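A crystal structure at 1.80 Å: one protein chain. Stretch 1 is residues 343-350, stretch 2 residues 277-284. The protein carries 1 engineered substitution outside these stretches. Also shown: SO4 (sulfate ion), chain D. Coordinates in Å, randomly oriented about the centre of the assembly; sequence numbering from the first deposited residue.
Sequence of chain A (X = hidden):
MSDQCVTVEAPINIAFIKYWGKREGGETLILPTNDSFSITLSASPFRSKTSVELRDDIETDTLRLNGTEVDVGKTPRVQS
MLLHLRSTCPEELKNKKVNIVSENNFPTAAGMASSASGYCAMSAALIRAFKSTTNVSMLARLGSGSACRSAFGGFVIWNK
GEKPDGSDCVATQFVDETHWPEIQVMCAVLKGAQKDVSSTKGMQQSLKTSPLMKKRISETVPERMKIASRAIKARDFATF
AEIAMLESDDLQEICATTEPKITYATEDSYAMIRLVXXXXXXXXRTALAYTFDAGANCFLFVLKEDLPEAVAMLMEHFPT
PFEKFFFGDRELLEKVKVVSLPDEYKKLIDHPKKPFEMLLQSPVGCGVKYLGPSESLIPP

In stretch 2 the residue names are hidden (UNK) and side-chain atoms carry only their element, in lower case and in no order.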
# COMPACT_ATOMS: atom_id res chain seq x y z
N ASP A 343 29.44 11.18 -13.96
CA ASP A 343 28.96 12.49 -14.33
C ASP A 343 27.75 12.45 -15.24
O ASP A 343 26.96 13.36 -15.20
CB ASP A 343 30.10 13.27 -15.04
CG ASP A 343 30.39 14.55 -14.36
OD1 ASP A 343 29.46 15.39 -14.25
OD2 ASP A 343 31.56 14.72 -13.91
N GLU A 344 27.64 11.40 -16.07
CA GLU A 344 26.51 11.20 -16.98
C GLU A 344 25.16 11.21 -16.26
O GLU A 344 24.14 11.51 -16.89
CB GLU A 344 26.61 9.90 -17.76
CG GLU A 344 26.95 8.68 -16.92
CD GLU A 344 27.11 7.35 -17.67
OE1 GLU A 344 26.63 7.20 -18.82
OE2 GLU A 344 27.71 6.41 -17.04
N TYR A 345 25.13 10.91 -14.97
CA TYR A 345 23.85 10.81 -14.26
C TYR A 345 23.56 12.03 -13.43
O TYR A 345 22.67 12.01 -12.56
CB TYR A 345 23.81 9.52 -13.41
CG TYR A 345 24.07 8.30 -14.20
CD1 TYR A 345 23.28 7.97 -15.30
CD2 TYR A 345 25.05 7.41 -13.85
CE1 TYR A 345 23.50 6.84 -16.04
CE2 TYR A 345 25.27 6.27 -14.60
CZ TYR A 345 24.50 6.00 -15.70
OH TYR A 345 24.74 4.86 -16.44
N LYS A 346 24.33 13.09 -13.63
CA LYS A 346 24.09 14.34 -12.96
C LYS A 346 23.39 15.20 -14.01
O LYS A 346 23.58 15.02 -15.23
CB LYS A 346 25.40 14.97 -12.48
CG LYS A 346 26.18 14.14 -11.50
CD LYS A 346 27.58 14.71 -11.26
CE LYS A 346 28.42 13.75 -10.41
NZ LYS A 346 29.67 14.41 -9.96
N LYS A 347 22.58 16.12 -13.54
CA LYS A 347 21.84 17.03 -14.38
C LYS A 347 21.07 16.29 -15.48
O LYS A 347 21.21 16.58 -16.67
CB LYS A 347 22.79 18.12 -14.94
CG LYS A 347 23.36 19.05 -13.85
CD LYS A 347 22.29 20.07 -13.32
CE LYS A 347 22.78 20.89 -12.06
NZ LYS A 347 23.36 20.08 -10.91
N LEU A 348 20.23 15.35 -15.07
CA LEU A 348 19.44 14.59 -16.03
C LEU A 348 18.14 15.31 -16.37
O LEU A 348 17.52 15.01 -17.35
CB LEU A 348 19.13 13.19 -15.48
CG LEU A 348 20.33 12.27 -15.27
CD1 LEU A 348 19.90 10.97 -14.60
CD2 LEU A 348 21.03 11.99 -16.59
N ILE A 349 17.68 16.14 -15.43
CA ILE A 349 16.50 16.98 -15.58
C ILE A 349 16.82 18.38 -15.10
O ILE A 349 17.80 18.58 -14.40
CB ILE A 349 15.25 16.46 -14.80
CG1 ILE A 349 15.49 16.45 -13.29
CG2 ILE A 349 14.84 15.08 -15.36
CD1 ILE A 349 14.21 16.25 -12.45
N ASP A 350 15.94 19.30 -15.46
CA ASP A 350 15.93 20.66 -14.97
C ASP A 350 14.80 20.78 -13.95
O ASP A 350 13.63 20.77 -14.33
CB ASP A 350 15.65 21.60 -16.17
CG ASP A 350 15.62 23.07 -15.78
OD1 ASP A 350 16.04 23.44 -14.64
OD2 ASP A 350 15.17 23.87 -16.66
N UNK A 277 12.80 8.42 -16.02
CA UNK A 277 12.86 8.20 -17.46
C UNK A 277 14.22 8.56 -18.05
O UNK A 277 14.77 7.81 -18.88
c UNK A 277 11.77 9.01 -18.16
c UNK A 277 10.39 8.42 -17.95
c UNK A 277 9.34 9.29 -18.64
n UNK A 277 6.97 9.62 -19.12
c UNK A 277 7.97 8.69 -18.52
N UNK A 278 14.76 9.70 -17.63
CA UNK A 278 16.04 10.19 -18.13
C UNK A 278 17.19 9.29 -17.68
O UNK A 278 18.13 9.05 -18.42
c UNK A 278 16.30 11.60 -17.63
N UNK A 279 17.08 8.76 -16.47
CA UNK A 279 18.08 7.80 -15.97
C UNK A 279 18.07 6.53 -16.80
O UNK A 279 19.10 6.06 -17.22
c UNK A 279 20.10 6.83 -13.81
o UNK A 279 21.43 3.93 -12.05
c UNK A 279 19.20 4.45 -12.71
c UNK A 279 20.97 5.99 -13.19
c UNK A 279 17.78 7.47 -14.52
c UNK A 279 20.52 4.80 -12.65
c UNK A 279 18.75 6.52 -13.88
c UNK A 279 18.31 5.33 -13.33
N UNK A 280 16.90 5.97 -17.03
CA UNK A 280 16.78 4.72 -17.75
C UNK A 280 17.30 4.96 -19.17
O UNK A 280 17.97 4.10 -19.74
c UNK A 280 15.32 4.31 -17.77
n UNK A 280 13.52 3.73 -16.25
o UNK A 280 15.66 3.18 -15.66
c UNK A 280 14.85 3.70 -16.47
N UNK A 281 16.98 6.12 -19.72
CA UNK A 281 17.45 6.48 -21.08
C UNK A 281 18.99 6.48 -21.14
O UNK A 281 19.59 5.89 -22.07
c UNK A 281 16.83 7.82 -21.51
N UNK A 282 19.63 7.08 -20.13
CA UNK A 282 21.10 7.16 -20.05
C UNK A 282 21.72 5.81 -19.80
O UNK A 282 22.78 5.49 -20.34
c UNK A 282 22.82 9.87 -20.10
c UNK A 282 22.86 11.39 -20.08
n UNK A 282 23.12 11.98 -21.43
c UNK A 282 21.55 8.04 -18.90
c UNK A 282 21.68 9.46 -19.12
N UNK A 283 21.06 5.00 -19.02
CA UNK A 283 21.52 3.65 -18.74
C UNK A 283 21.35 2.75 -19.94
O UNK A 283 22.07 1.79 -20.08
c UNK A 283 22.31 3.25 -15.63
n UNK A 283 23.46 1.61 -14.33
c UNK A 283 21.04 3.74 -16.26
c UNK A 283 20.74 3.07 -17.57
c UNK A 283 22.12 2.01 -14.85
N UNK A 284 20.41 3.06 -20.83
CA UNK A 284 20.13 2.19 -21.93
C UNK A 284 19.26 1.00 -21.60
O UNK A 284 19.15 0.06 -22.37
S SO4 D . 13.70 18.36 -18.33
O1 SO4 D . 13.02 19.33 -19.19
O2 SO4 D . 15.10 18.31 -18.69
O3 SO4 D . 13.53 18.79 -16.94
O4 SO4 D . 13.05 17.07 -18.53
O HOH W 1 25.63 1.68 -16.94

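Position 277 carries four carbons in an unbranched row ending in a nitrogen. The chain is extended, its end leads away from stretch 1, and it makes no contact there; this is Lys277, whose carbonyl O accepts a helical hydrogen bond from the N of position 281 at 2.9 Å.

Position 278 has a single side-chain carbon, directed toward stretch 1. That carbon lies 3.6 Å from Leu348 O and 3.9 Å from Leu348 CB, and Ile349 CG2 is 4.4 Å from it. One carbon alone defines Ala278, and so small a side chain is what accompanies the close approach of the backbones here, with the CA atoms of Ala278 and Leu348 5.9 Å apart.

At position 279 one carbon leads to a six-carbon ring bearing one oxygen. The CA-to-CB bond points sideways, but the ring comes nearer, with one of its carbons 3.7 Å from Tyr345 CD1. The CB atom of position 279 is 4.1 Å from Leu348 CD1. The residue is Tyr279, and its hydroxyl is hydrogen-bonded elsewhere in the structure.

Position 280 shows two carbons, the second carrying an oxygen and a nitrogen. Its CA-to-CB bond points away from stretch 1, and the side chain makes no contact there. This amide is Asn280, and both polar atoms are satisfied elsewhere in the structure.

Position 281 again has one carbon, too far from stretch 1 to touch it, and is Ala281.

Position 282 bears four carbons in a row and a terminal nitrogen. It contacts stretch 1 through its aliphatic part: the first carbon is 3.7 Å from Tyr345 CE1, near the plane of that ring, the second is 3.6 Å from Leu348 CD2, and the fourth is 3.4 Å from Glu344 O. This is Lys282.

Position 283 repeats the four-carbon row with a nitrogen. With chi1 and chi2 both m, the third carbon lies 3.0 Å from Tyr345 OH; chi3 is also m and turns the chain beyond it. This is Lys283. A water joins the two side chains weakly, 3.4 Å from Lys283 NZ and 3.3 Å from Tyr345 OH.

Position 284 has no side-chain atoms and is Gly284. Its positive phi (80°) would jam a CB against the preceding carbonyl O, and it is the first residue to leave the helical conformation.

The contact, burying 374 Å² in total, rests on packing, with no direct hydrogen bond between the stretches. Tyr279 directs its edge toward the face of Tyr345, with centroids 5.2 Å apart and planes at 68°. Leu348 settles against the helix, reaching Ala278, Tyr279 and Lys282, while the aliphatic part of Lys282 extends the apolar surface from Leu348 to Tyr345.

Stretch 2 (277-284) KAYNAKKG
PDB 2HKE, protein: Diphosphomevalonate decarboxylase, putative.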